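Local coordinates for protein dihydrofolate reductase (Enterococcus faecalis, PDB 4M7U) that probably reduces 7,8-dihydrofolate to 5,6,7,8-tetrahydrofolate with NADPH, a step needed to make glycine, purines and DNA precursors, at residues A[121-127]-A[161-167]; A[48-54]-A[105-110]; A[43-49]-A[98-104]. All coordinates share one frame; numbering follows the deposited sequence.

Overall arrangement
All three contacts reach the mixed eight-stranded sheet of the reductase. Contacts 2 and 3 are continuous: they share L48 and V49 of strand 47-51, and contact 3 pairs this strand with strand 101-104 before contact 2 takes over where both segments turn into helices around the NADP diphosphate. They meet where V110 CG1 packs on I104 CG2 at 3.6 Å, and their centres are 14 Å apart. Contact 1 joins strands 120-126 and 162-169 beyond strand 9-17, its centre about 18 Å from that of contact 2 and 20 Å from that of contact 3. Its T124 side chain comes within about 4 Å of that of A15, a cofactor-binding residue.

Contact 1: A[121-127]-A[161-167]; sequences LYRTMIH and AHDYETY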
loop_
_atom_site.group_PDB
_atom_site.type_symbol
_atom_site.label_atom_id
_atom_site.label_comp_id
_atom_site.label_asym_id
_atom_site.label_seq_id
_atom_site.Cartn_x
_atom_site.Cartn_y
_atom_site.Cartn_z
ATOM N N LEU A 121 -6.857 0.281 7.084
ATOM C CA LEU A 121 -5.489 -0.220 6.949
ATOM C C LEU A 121 -5.510 -1.749 6.908
ATOM O O LEU A 121 -6.071 -2.406 7.800
ATOM C CB LEU A 121 -4.625 0.238 8.128
ATOM C CG LEU A 121 -4.648 1.736 8.453
ATOM C CD1 LEU A 121 -3.800 2.013 9.686
ATOM C CD2 LEU A 121 -4.144 2.571 7.261
ATOM N N TYR A 122 -4.899 -2.312 5.874
ATOM C CA TYR A 122 -4.664 -3.748 5.811
ATOM C C TYR A 122 -3.183 -4.012 6.018
ATOM O O TYR A 122 -2.361 -3.704 5.147
ATOM C CB TYR A 122 -5.075 -4.288 4.449
ATOM C CG TYR A 122 -6.552 -4.154 4.160
ATOM C CD1 TYR A 122 -7.003 -3.352 3.120
ATOM C CD2 TYR A 122 -7.495 -4.846 4.914
ATOM C CE1 TYR A 122 -8.353 -3.237 2.834
ATOM C CE2 TYR A 122 -8.857 -4.733 4.638
ATOM C CZ TYR A 122 -9.274 -3.927 3.599
ATOM O OH TYR A 122 -10.616 -3.810 3.319
ATOM N N ARG A 123 -2.828 -4.575 7.167
ATOM C CA ARG A 123 -1.421 -4.829 7.480
ATOM C C ARG A 123 -1.131 -6.305 7.673
ATOM O O ARG A 123 -1.822 -6.999 8.441
ATOM C CB ARG A 123 -1.001 -4.075 8.752
ATOM C CG ARG A 123 0.467 -4.318 9.134
ATOM C CD ARG A 123 0.889 -3.448 10.316
ATOM N NE ARG A 123 0.455 -4.005 11.591
ATOM C CZ ARG A 123 0.979 -3.672 12.765
ATOM N NH1 ARG A 123 1.956 -2.770 12.827
ATOM N NH2 ARG A 123 0.539 -4.251 13.875
ATOM N N THR A 124 -0.101 -6.790 6.984
ATOM C CA THR A 124 0.393 -8.144 7.228
ATOM C C THR A 124 1.597 -8.042 8.151
ATOM O O THR A 124 2.659 -7.558 7.750
ATOM C CB THR A 124 0.829 -8.841 5.937
ATOM O OG1 THR A 124 -0.300 -8.966 5.056
ATOM C CG2 THR A 124 1.402 -10.237 6.252
ATOM N N MET A 125 1.429 -8.466 9.396
ATOM C CA MET A 125 2.514 -8.398 10.380
ATOM C C MET A 125 3.309 -9.704 10.343
ATOM O O MET A 125 2.779 -10.775 10.653
ATOM C CB MET A 125 1.937 -8.125 11.781
ATOM C CG MET A 125 2.988 -8.033 12.897
ATOM S SD MET A 125 4.387 -6.941 12.527
ATOM C CE MET A 125 3.778 -5.408 13.155
ATOM N N ILE A 126 4.572 -9.619 9.937
ATOM C CA ILE A 126 5.410 -10.807 9.824
ATOM C C ILE A 126 6.330 -10.920 11.039
ATOM O O ILE A 126 7.157 -10.034 11.304
ATOM C CB ILE A 126 6.249 -10.766 8.527
ATOM C CG1 ILE A 126 5.333 -10.548 7.307
ATOM C CG2 ILE A 126 7.039 -12.031 8.372
ATOM C CD1 ILE A 126 6.097 -10.384 5.976
ATOM N N HIS A 127 6.183 -12.017 11.776
ATOM C CA HIS A 127 6.881 -12.186 13.045
ATOM C C HIS A 127 8.268 -12.789 12.836
ATOM O O HIS A 127 8.516 -13.964 13.110
ATOM C CB HIS A 127 6.033 -13.013 14.014
ATOM C CG HIS A 127 4.636 -12.494 14.165
ATOM N ND1 HIS A 127 4.343 -11.309 14.811
ATOM C CD2 HIS A 127 3.451 -13.004 13.746
ATOM C CE1 HIS A 127 3.033 -11.118 14.789
ATOM N NE2 HIS A 127 2.470 -12.120 14.155
ATOM N N ALA A 161 5.805 -17.066 10.665
ATOM C CA ALA A 161 4.539 -16.801 11.335
ATOM C C ALA A 161 4.126 -15.391 10.953
ATOM O O ALA A 161 4.967 -14.494 10.881
ATOM C CB ALA A 161 4.690 -16.901 12.846
ATOM N N HIS A 162 2.837 -15.184 10.707
ATOM C CA HIS A 162 2.380 -13.862 10.312
ATOM C C HIS A 162 0.908 -13.674 10.646
ATOM O O HIS A 162 0.179 -14.658 10.821
ATOM C CB HIS A 162 2.665 -13.629 8.817
ATOM C CG HIS A 162 2.062 -14.662 7.909
ATOM N ND1 HIS A 162 2.595 -15.928 7.761
ATOM C CD2 HIS A 162 0.977 -14.613 7.095
ATOM C CE1 HIS A 162 1.865 -16.612 6.899
ATOM N NE2 HIS A 162 0.883 -15.848 6.477
ATOM N N ASP A 163 0.491 -12.412 10.772
ATOM C CA ASP A 163 -0.913 -12.083 10.980
ATOM C C ASP A 163 -1.399 -11.121 9.911
ATOM O O ASP A 163 -0.651 -10.234 9.474
ATOM C CB ASP A 163 -1.159 -11.493 12.381
ATOM C CG ASP A 163 -0.966 -12.520 13.483
ATOM O OD1 ASP A 163 -1.842 -13.399 13.644
ATOM O OD2 ASP A 163 0.073 -12.473 14.170
ATOM N N TYR A 164 -2.640 -11.327 9.470
ATOM C CA TYR A 164 -3.315 -10.383 8.597
ATOM C C TYR A 164 -4.262 -9.525 9.436
ATOM O O TYR A 164 -5.271 -10.028 9.967
ATOM C CB TYR A 164 -4.110 -11.132 7.524
ATOM C CG TYR A 164 -3.254 -11.931 6.564
ATOM C CD1 TYR A 164 -2.993 -13.278 6.790
ATOM C CD2 TYR A 164 -2.718 -11.338 5.417
ATOM C CE1 TYR A 164 -2.208 -14.020 5.902
ATOM C CE2 TYR A 164 -1.933 -12.077 4.519
ATOM C CZ TYR A 164 -1.683 -13.409 4.771
ATOM O OH TYR A 164 -0.906 -14.138 3.883
ATOM N N GLU A 165 -3.955 -8.231 9.542
ATOM C CA GLU A 165 -4.727 -7.347 10.400
ATOM C C GLU A 165 -5.528 -6.307 9.614
ATOM O O GLU A 165 -5.087 -5.831 8.569
ATOM C CB GLU A 165 -3.794 -6.627 11.380
ATOM C CG GLU A 165 -2.887 -7.551 12.178
ATOM C CD GLU A 165 -1.943 -6.779 13.082
ATOM O OE1 GLU A 165 -1.692 -5.575 12.800
ATOM O OE2 GLU A 165 -1.458 -7.364 14.080
ATOM N N THR A 166 -6.693 -5.937 10.146
ATOM C CA THR A 166 -7.495 -4.856 9.579
ATOM C C THR A 166 -7.736 -3.766 10.624
ATOM O O THR A 166 -8.140 -4.069 11.750
ATOM C CB THR A 166 -8.853 -5.391 9.089
ATOM O OG1 THR A 166 -8.633 -6.500 8.205
ATOM C CG2 THR A 166 -9.651 -4.295 8.355
ATOM N N TYR A 167 -7.488 -2.507 10.258
ATOM C CA TYR A 167 -7.779 -1.366 11.136
ATOM C C TYR A 167 -8.847 -0.453 10.511
ATOM O O TYR A 167 -8.882 -0.276 9.291
ATOM C CB TYR A 167 -6.507 -0.565 11.433
ATOM C CG TYR A 167 -5.433 -1.349 12.166
ATOM C CD1 TYR A 167 -4.643 -2.272 11.495
ATOM C CD2 TYR A 167 -5.216 -1.167 13.527
ATOM C CE1 TYR A 167 -3.661 -2.983 12.152
ATOM C CE2 TYR A 167 -4.234 -1.883 14.199
ATOM C CZ TYR A 167 -3.465 -2.785 13.504
ATOM O OH TYR A 167 -2.493 -3.504 14.149
#
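R123 and E165 face each other as a hydrogen-bonded pair in the antiparallel ladder that joins strands 120-126 and 162-169 of the dihydrofolate reductase sheet. Backbone bonds tie L121 to Y167, R123 to E165 and M125 to D163 in both directions; the shortest include E165 N to R123 O at 2.7 Å. The close-packed end is that of L121 and Y167, both buried, where the CB atoms meet at 3.9 Å and Y167 also packs against W141.

The same face carries a polar cluster. R123 and E165 run side by side, and the bend at chi3 (80°) turns the guanidinium back so that NE and NH2 both reach E165 OE1, at 2.9 and 2.8 Å. Y167 OH adds a third donor to this one oxygen at 2.6 Å, from above the carboxylate plane. Three bonds thus grip OE1 of the buried carboxylate, K146 lies near OE2 in a weak, long ion pair, and the cluster would be expected to stabilise the negative charge.

On the other face T124 OG1 lies 3.4 Å from Y164 CD2, but its hydrogen bond goes to D35, and Y164 also meets F38. Y122 and T166 form a partly exposed pair there, side by side, Y122 CE2 3.8 Å from T166 CG2.

The far end, with A161 exposed and H127 partly so, is the solvent side. H127 N still bonds to A161 O, and the imidazole swings across to D163, its plane turned 72° from the carboxylate. H127 NE2 approaches D163 OD2 edge-on at a modelled 2.4 Å, a doubtfully short value for this histidine-carboxylate bond.

Contact 2: A[48-54]-A[105-110]; sequences LVLGRAT and GGGSVV. With NAP (NADP nicotinamide-adenine-dinucleotide phosphate), chain B.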
loop_
_atom_site.group_PDB
_atom_site.type_symbol
_atom_site.label_atom_id
_atom_site.label_comp_id
_atom_site.label_asym_id
_atom_site.label_seq_id
_atom_site.Cartn_x
_atom_site.Cartn_y
_atom_site.Cartn_z
ATOM N N LEU A 48 -4.058 1.127 -7.694
ATOM C CA LEU A 48 -2.937 1.001 -6.779
ATOM C C LEU A 48 -2.037 2.250 -6.900
ATOM O O LEU A 48 -1.613 2.606 -8.009
ATOM C CB LEU A 48 -2.144 -0.265 -7.112
ATOM C CG LEU A 48 -0.884 -0.484 -6.270
ATOM C CD1 LEU A 48 -1.268 -0.780 -4.814
ATOM C CD2 LEU A 48 -0.021 -1.599 -6.846
ATOM N N VAL A 49 -1.763 2.910 -5.773
ATOM C CA VAL A 49 -0.928 4.123 -5.755
ATOM C C VAL A 49 0.449 3.807 -5.193
ATOM O O VAL A 49 0.558 3.287 -4.082
ATOM C CB VAL A 49 -1.560 5.248 -4.890
ATOM C CG1 VAL A 49 -0.673 6.502 -4.896
ATOM C CG2 VAL A 49 -2.956 5.581 -5.395
ATOM N N LEU A 50 1.498 4.126 -5.955
ATOM C CA LEU A 50 2.872 3.842 -5.538
ATOM C C LEU A 50 3.781 5.076 -5.680
ATOM O O LEU A 50 3.760 5.751 -6.715
ATOM C CB LEU A 50 3.457 2.702 -6.378
ATOM C CG LEU A 50 2.781 1.333 -6.359
ATOM C CD1 LEU A 50 3.475 0.396 -7.353
ATOM C CD2 LEU A 50 2.866 0.766 -4.954
ATOM N N GLY A 51 4.589 5.361 -4.657
ATOM C CA GLY A 51 5.610 6.389 -4.789
ATOM C C GLY A 51 6.618 5.945 -5.835
ATOM O O GLY A 51 6.717 4.744 -6.133
ATOM N N ARG A 52 7.372 6.890 -6.401
ATOM C CA ARG A 52 8.306 6.547 -7.479
ATOM C C ARG A 52 9.323 5.480 -7.076
ATOM O O ARG A 52 9.577 4.542 -7.842
ATOM C CB ARG A 52 9.033 7.791 -8.008
ATOM C CG ARG A 52 10.137 7.445 -9.013
ATOM C CD ARG A 52 10.931 8.661 -9.446
ATOM N NE ARG A 52 11.566 9.332 -8.311
ATOM C CZ ARG A 52 12.687 8.916 -7.725
ATOM N NH1 ARG A 52 13.300 7.824 -8.163
ATOM N NH2 ARG A 52 13.186 9.588 -6.694
ATOM N N ALA A 53 9.893 5.604 -5.876
ATOM C CA ALA A 53 10.992 4.715 -5.481
ATOM C C ALA A 53 10.540 3.264 -5.393
ATOM O O ALA A 53 11.260 2.346 -5.818
ATOM C CB ALA A 53 11.604 5.164 -4.167
ATOM N N THR A 54 9.349 3.062 -4.834
ATOM C CA THR A 54 8.741 1.734 -4.759
ATOM C C THR A 54 8.437 1.194 -6.152
ATOM O O THR A 54 8.692 0.023 -6.444
ATOM C CB THR A 54 7.427 1.782 -3.935
ATOM O OG1 THR A 54 7.734 2.134 -2.584
ATOM C CG2 THR A 54 6.715 0.450 -3.945
ATOM N N GLY A 105 -0.301 1.759 -1.859
ATOM C CA GLY A 105 0.611 0.641 -1.725
ATOM C C GLY A 105 1.997 0.964 -1.201
ATOM O O GLY A 105 2.816 0.057 -1.086
ATOM N N GLY A 106 2.268 2.237 -0.896
ATOM C CA GLY A 106 3.575 2.652 -0.387
ATOM C C GLY A 106 4.364 3.509 -1.374
ATOM O O GLY A 106 3.823 3.892 -2.420
ATOM N N GLY A 107 5.629 3.816 -1.076
ATOM C CA GLY A 107 6.334 3.348 0.109
ATOM C C GLY A 107 6.173 4.242 1.330
ATOM O O GLY A 107 5.081 4.738 1.601
ATOM N N SER A 108 7.245 4.456 2.086
ATOM C CA SER A 108 7.106 5.160 3.370
ATOM C C SER A 108 6.604 6.623 3.289
ATOM O O SER A 108 5.722 7.026 4.054
ATOM C CB SER A 108 8.407 5.072 4.171
ATOM O OG SER A 108 8.240 5.711 5.429
ATOM N N VAL A 109 7.150 7.416 2.367
ATOM C CA VAL A 109 6.666 8.795 2.168
ATOM C C VAL A 109 5.183 8.834 1.792
ATOM O O VAL A 109 4.403 9.631 2.340
ATOM C CB VAL A 109 7.452 9.534 1.067
ATOM C CG1 VAL A 109 6.832 10.900 0.807
ATOM C CG2 VAL A 109 8.908 9.696 1.476
ATOM N N VAL A 110 4.798 7.967 0.860
ATOM C CA VAL A 110 3.413 7.886 0.432
ATOM C C VAL A 110 2.483 7.514 1.580
ATOM O O VAL A 110 1.432 8.135 1.756
ATOM C CB VAL A 110 3.261 6.919 -0.752
ATOM C CG1 VAL A 110 1.814 6.848 -1.211
ATOM C CG2 VAL A 110 4.106 7.408 -1.900
HETATM P PA NAP B . 8.408 5.925 -1.857
HETATM O O1A NAP B . 7.359 6.461 -0.834
HETATM O O2A NAP B . 7.947 4.646 -2.530
HETATM O O5B NAP B . 8.609 6.984 -2.994
HETATM C C5B NAP B . 9.036 8.277 -2.681
HETATM C C4B NAP B . 8.896 9.190 -3.857
HETATM O O4B NAP B . 7.512 9.305 -4.418
HETATM C C3B NAP B . 9.491 10.578 -3.857
HETATM O O3B NAP B . 10.855 10.770 -3.802
HETATM C C2B NAP B . 8.727 11.239 -4.941
HETATM O O2B NAP B . 9.142 11.101 -6.250
HETATM C C1B NAP B . 7.349 10.777 -4.520
HETATM N N9A NAP B . 6.245 11.410 -3.867
HETATM C C8A NAP B . 5.800 11.082 -2.653
HETATM N N7A NAP B . 4.817 12.048 -2.291
HETATM C C5A NAP B . 4.720 12.979 -3.326
HETATM C C6A NAP B . 3.921 14.119 -3.480
HETATM N N6A NAP B . 2.995 14.489 -2.441
HETATM N N1A NAP B . 4.040 14.833 -4.596
HETATM C C2A NAP B . 4.918 14.471 -5.587
HETATM N N3A NAP B . 5.715 13.339 -5.435
HETATM C C4A NAP B . 5.590 12.625 -4.306
HETATM O O3 NAP B . 9.827 5.720 -1.192
HETATM P PN NAP B . 10.098 5.436 0.345
HETATM O O1N NAP B . 9.784 6.717 1.180
HETATM O O2N NAP B . 9.284 4.276 0.875
HETATM O O5D NAP B . 11.627 5.028 0.413
HETATM C C5D NAP B . 12.176 4.429 -0.736
HETATM C C4D NAP B . 13.658 4.624 -1.001
HETATM O O4D NAP B . 14.457 5.481 -0.094
HETATM C C3D NAP B . 14.544 3.437 -1.380
HETATM O O3D NAP B . 15.049 3.358 -2.605
HETATM C C2D NAP B . 15.523 3.310 -0.247
HETATM O O2D NAP B . 16.721 2.646 -0.406
HETATM C C1D NAP B . 15.542 4.655 0.450
HETATM N N1N NAP B . 16.039 4.919 1.779
HETATM C C2N NAP B . 17.400 4.734 2.255
HETATM C C3N NAP B . 17.792 5.179 3.670
HETATM C C7N NAP B . 19.202 5.605 3.863
HETATM O O7N NAP B . 19.741 6.249 2.971
HETATM N N7N NAP B . 20.011 4.938 4.829
HETATM C C4N NAP B . 16.703 5.490 4.727
HETATM C C5N NAP B . 15.250 5.368 4.192
HETATM C C6N NAP B . 14.965 4.931 2.743
HETATM P P2B NAP B . 10.206 12.123 -6.792
HETATM O O1X NAP B . 11.510 12.012 -5.936
HETATM O O2X NAP B . 10.539 11.725 -8.263
HETATM O O3X NAP B . 9.636 13.519 -6.693
#
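T54 OG1 and G107 N come together on a single oxygen of the cofactor, O2A of the adenosine-side phosphate. T54 OG1 donates to NAP O2A at 2.5 Å and G107 N at 2.9 Å, while T54 N supplies a third bond. The hydroxyl stands anti to its own carbonyl carbon (chi1 -65°), which brings it beside the G107 amide; those two atoms do not bond each other but converge on the phosphate. The second phosphate is held from the start of helix 108-114: V109 N reaches NAP O1N at 3.0 Å, and S108 N is modelled doubtfully close to NAP O2N. V110 N adds a weak bond back to O1A of the adenosine-side phosphate. The N-terminal ends of helices 52-57 and 108-114 thus turn backbone N-H groups to the diphosphate and would be expected to help neutralise its charge, while R52 N goes to the ribose oxygen O4B.

Farther along the cofactor, R52 grips the 2'-phosphate side-on. Its NE donates to NAP O2X at 2.6 Å and NH2 to O1X at 3.0 Å, with the phosphorus in the guanidinium plane, while NH1 is held by E56. T72 and S73 also bond the cofactor.

Behind the phosphates, G105 N donates to V49 O, and G51 N donates to G106 O at 2.8 Å on a carbonyl lone pair. Packing here is tight: V110 CG2 presses on G51 CA at 3.4 Å, and L48 CD1 and L50 CD2 lie against G105. The cis peptide between G106 and G107 belongs to the glycine pair characteristic of the dihydrofolate reductase NADP site, which here turns strand 101-104 into the phosphate-binding helix.

Contact 3: A[43-49]-A[98-104]; sequences TIHNTLV and YEGVTVI
Y98 opens the second segment by laying its ring beneath T47, whose OG1 stands 3.1 Å above one face, offset toward the rim. With CG anti to the backbone nitrogen (chi1 180°), the ring reaches back under the first segment, and its OH makes a weak bond to H45 O. The polar end of T47 is satisfied elsewhere, by Y94, whose ring also meets that of Y98. The opposite face of the Y98 ring is covered by G100 N.

N46 OD1 comes to 3.9 Å from G100 CA. V101 N then donates to N46 OD1 at 3.0 Å from well above the amide carbonyl plane, a side-chain bond that precedes the sheet ladder. N46 ND2 turns to K42 O at the end of helix 33-43. V101 O accepts T47 N at 3.1 Å in an almost straight bond (173°), and parallel pairing begins.

T102 sits beside V49 on one face, with CG2 on CG2 at 3.6 Å. V103 N donates to T47 O at 2.7 Å, and V103 O receives V49 N at the same distance. On the other face V103 CG1 packs against both T43 CG2, 3.9 Å off, and L48 CD1, the three methyls forming a close triangle. I104 completes the segment by bringing CD1 to V49 CG2, and it also touches V110 and F111 of helix 108-114.

Side-chain polar contacts thus mark the entry to this parallel pair; beyond it the backbone bonds continue, and aliphatic packing joins them on both faces as the strands run inward toward the cofactor-binding glycines.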
loop_
_atom_site.group_PDB
_atom_site.type_symbol
_atom_site.label_atom_id
_atom_site.label_comp_id
_atom_site.label_asym_id
_atom_site.label_seq_id
_atom_site.Cartn_x
_atom_site.Cartn_y
_atom_site.Cartn_z
ATOM N N THR A 43 -6.228 -5.624 -4.604
ATOM C CA THR A 43 -5.959 -4.584 -5.594
ATOM C C THR A 43 -6.560 -4.862 -6.982
ATOM O O THR A 43 -6.749 -3.929 -7.767
ATOM C CB THR A 43 -4.447 -4.290 -5.723
ATOM O OG1 THR A 43 -3.758 -5.487 -6.102
ATOM C CG2 THR A 43 -3.880 -3.773 -4.388
ATOM N N ILE A 44 -6.845 -6.133 -7.277
ATOM C CA ILE A 44 -7.379 -6.536 -8.585
ATOM C C ILE A 44 -8.608 -5.707 -8.950
ATOM O O ILE A 44 -9.474 -5.466 -8.107
ATOM C CB ILE A 44 -7.709 -8.063 -8.648
ATOM C CG1 ILE A 44 -7.988 -8.503 -10.082
ATOM C CG2 ILE A 44 -8.878 -8.425 -7.760
ATOM C CD1 ILE A 44 -6.733 -8.623 -10.909
ATOM N N HIS A 45 -8.640 -5.215 -10.187
ATOM C CA HIS A 45 -9.724 -4.350 -10.668
ATOM C C HIS A 45 -9.910 -3.065 -9.857
ATOM O O HIS A 45 -10.921 -2.370 -10.016
ATOM C CB HIS A 45 -11.047 -5.126 -10.769
ATOM C CG HIS A 45 -10.933 -6.394 -11.559
ATOM N ND1 HIS A 45 -11.416 -7.604 -11.106
ATOM C CD2 HIS A 45 -10.360 -6.642 -12.761
ATOM C CE1 HIS A 45 -11.153 -8.543 -11.998
ATOM N NE2 HIS A 45 -10.512 -7.988 -13.011
ATOM N N ASN A 46 -8.935 -2.734 -9.004
ATOM C CA ASN A 46 -8.941 -1.436 -8.325
ATOM C C ASN A 46 -7.817 -0.519 -8.819
ATOM O O ASN A 46 -7.234 -0.746 -9.884
ATOM C CB ASN A 46 -8.858 -1.608 -6.804
ATOM C CG ASN A 46 -10.152 -2.125 -6.209
ATOM O OD1 ASN A 46 -11.232 -1.573 -6.460
ATOM N ND2 ASN A 46 -10.057 -3.195 -5.425
ATOM N N THR A 47 -7.526 0.524 -8.047
ATOM C CA THR A 47 -6.384 1.375 -8.335
ATOM C C THR A 47 -5.309 1.202 -7.263
ATOM O O THR A 47 -5.612 1.106 -6.070
ATOM C CB THR A 47 -6.799 2.854 -8.479
ATOM O OG1 THR A 47 -7.719 2.969 -9.571
ATOM C CG2 THR A 47 -5.577 3.728 -8.767
ATOM N N LEU A 48 -4.058 1.127 -7.694
ATOM C CA LEU A 48 -2.937 1.001 -6.779
ATOM C C LEU A 48 -2.037 2.250 -6.900
ATOM O O LEU A 48 -1.613 2.606 -8.009
ATOM C CB LEU A 48 -2.144 -0.265 -7.112
ATOM C CG LEU A 48 -0.884 -0.484 -6.270
ATOM C CD1 LEU A 48 -1.268 -0.780 -4.814
ATOM C CD2 LEU A 48 -0.021 -1.599 -6.846
ATOM N N VAL A 49 -1.763 2.910 -5.773
ATOM C CA VAL A 49 -0.928 4.123 -5.755
ATOM C C VAL A 49 0.449 3.807 -5.193
ATOM O O VAL A 49 0.558 3.287 -4.082
ATOM C CB VAL A 49 -1.560 5.248 -4.890
ATOM C CG1 VAL A 49 -0.673 6.502 -4.896
ATOM C CG2 VAL A 49 -2.956 5.581 -5.395
ATOM N N TYR A 98 -13.331 8.040 -8.509
ATOM C CA TYR A 98 -13.114 6.664 -8.953
ATOM C C TYR A 98 -14.167 5.757 -8.317
ATOM O O TYR A 98 -14.485 5.901 -7.126
ATOM C CB TYR A 98 -11.687 6.197 -8.615
ATOM C CG TYR A 98 -11.367 4.776 -9.038
ATOM C CD1 TYR A 98 -11.373 4.405 -10.386
ATOM C CD2 TYR A 98 -11.046 3.808 -8.091
ATOM C CE1 TYR A 98 -11.073 3.098 -10.772
ATOM C CE2 TYR A 98 -10.741 2.507 -8.467
ATOM C CZ TYR A 98 -10.752 2.159 -9.806
ATOM O OH TYR A 98 -10.450 0.866 -10.171
ATOM N N GLU A 99 -14.712 4.842 -9.120
ATOM C CA GLU A 99 -15.824 3.983 -8.693
ATOM C C GLU A 99 -15.423 2.843 -7.750
ATOM O O GLU A 99 -16.266 2.314 -7.023
ATOM C CB GLU A 99 -16.584 3.409 -9.905
ATOM C CG GLU A 99 -16.898 4.402 -11.025
ATOM C CD GLU A 99 -17.969 5.428 -10.661
ATOM O OE1 GLU A 99 -17.921 5.993 -9.545
ATOM O OE2 GLU A 99 -18.862 5.680 -11.505
ATOM N N GLY A 100 -14.152 2.457 -7.768
ATOM C CA GLY A 100 -13.673 1.394 -6.900
ATOM C C GLY A 100 -12.809 1.929 -5.771
ATOM O O GLY A 100 -12.914 3.098 -5.403
ATOM N N VAL A 101 -11.948 1.080 -5.219
ATOM C CA VAL A 101 -11.128 1.491 -4.088
ATOM C C VAL A 101 -9.763 1.967 -4.606
ATOM O O VAL A 101 -9.207 1.387 -5.545
ATOM C CB VAL A 101 -10.937 0.331 -3.055
ATOM C CG1 VAL A 101 -10.199 0.832 -1.809
ATOM C CG2 VAL A 101 -12.276 -0.274 -2.650
ATOM N N THR A 102 -9.244 3.030 -4.002
ATOM C CA THR A 102 -7.915 3.543 -4.315
ATOM C C THR A 102 -6.971 3.033 -3.231
ATOM O O THR A 102 -7.005 3.497 -2.085
ATOM C CB THR A 102 -7.887 5.094 -4.347
ATOM O OG1 THR A 102 -8.878 5.581 -5.268
ATOM C CG2 THR A 102 -6.509 5.605 -4.772
ATOM N N VAL A 103 -6.143 2.058 -3.594
ATOM C CA VAL A 103 -5.283 1.396 -2.629
ATOM C C VAL A 103 -3.926 2.068 -2.595
ATOM O O VAL A 103 -3.275 2.258 -3.638
ATOM C CB VAL A 103 -5.110 -0.081 -2.978
ATOM C CG1 VAL A 103 -4.176 -0.742 -2.000
ATOM C CG2 VAL A 103 -6.464 -0.779 -2.967
ATOM N N ILE A 104 -3.514 2.462 -1.398
ATOM C CA ILE A 104 -2.221 3.104 -1.205
ATOM C C ILE A 104 -1.207 2.003 -0.921
ATOM O O ILE A 104 -1.249 1.368 0.131
ATOM C CB ILE A 104 -2.242 4.094 -0.016
ATOM C CG1 ILE A 104 -3.437 5.045 -0.118
ATOM C CG2 ILE A 104 -0.946 4.881 0.034
ATOM C CD1 ILE A 104 -3.511 5.785 -1.471
#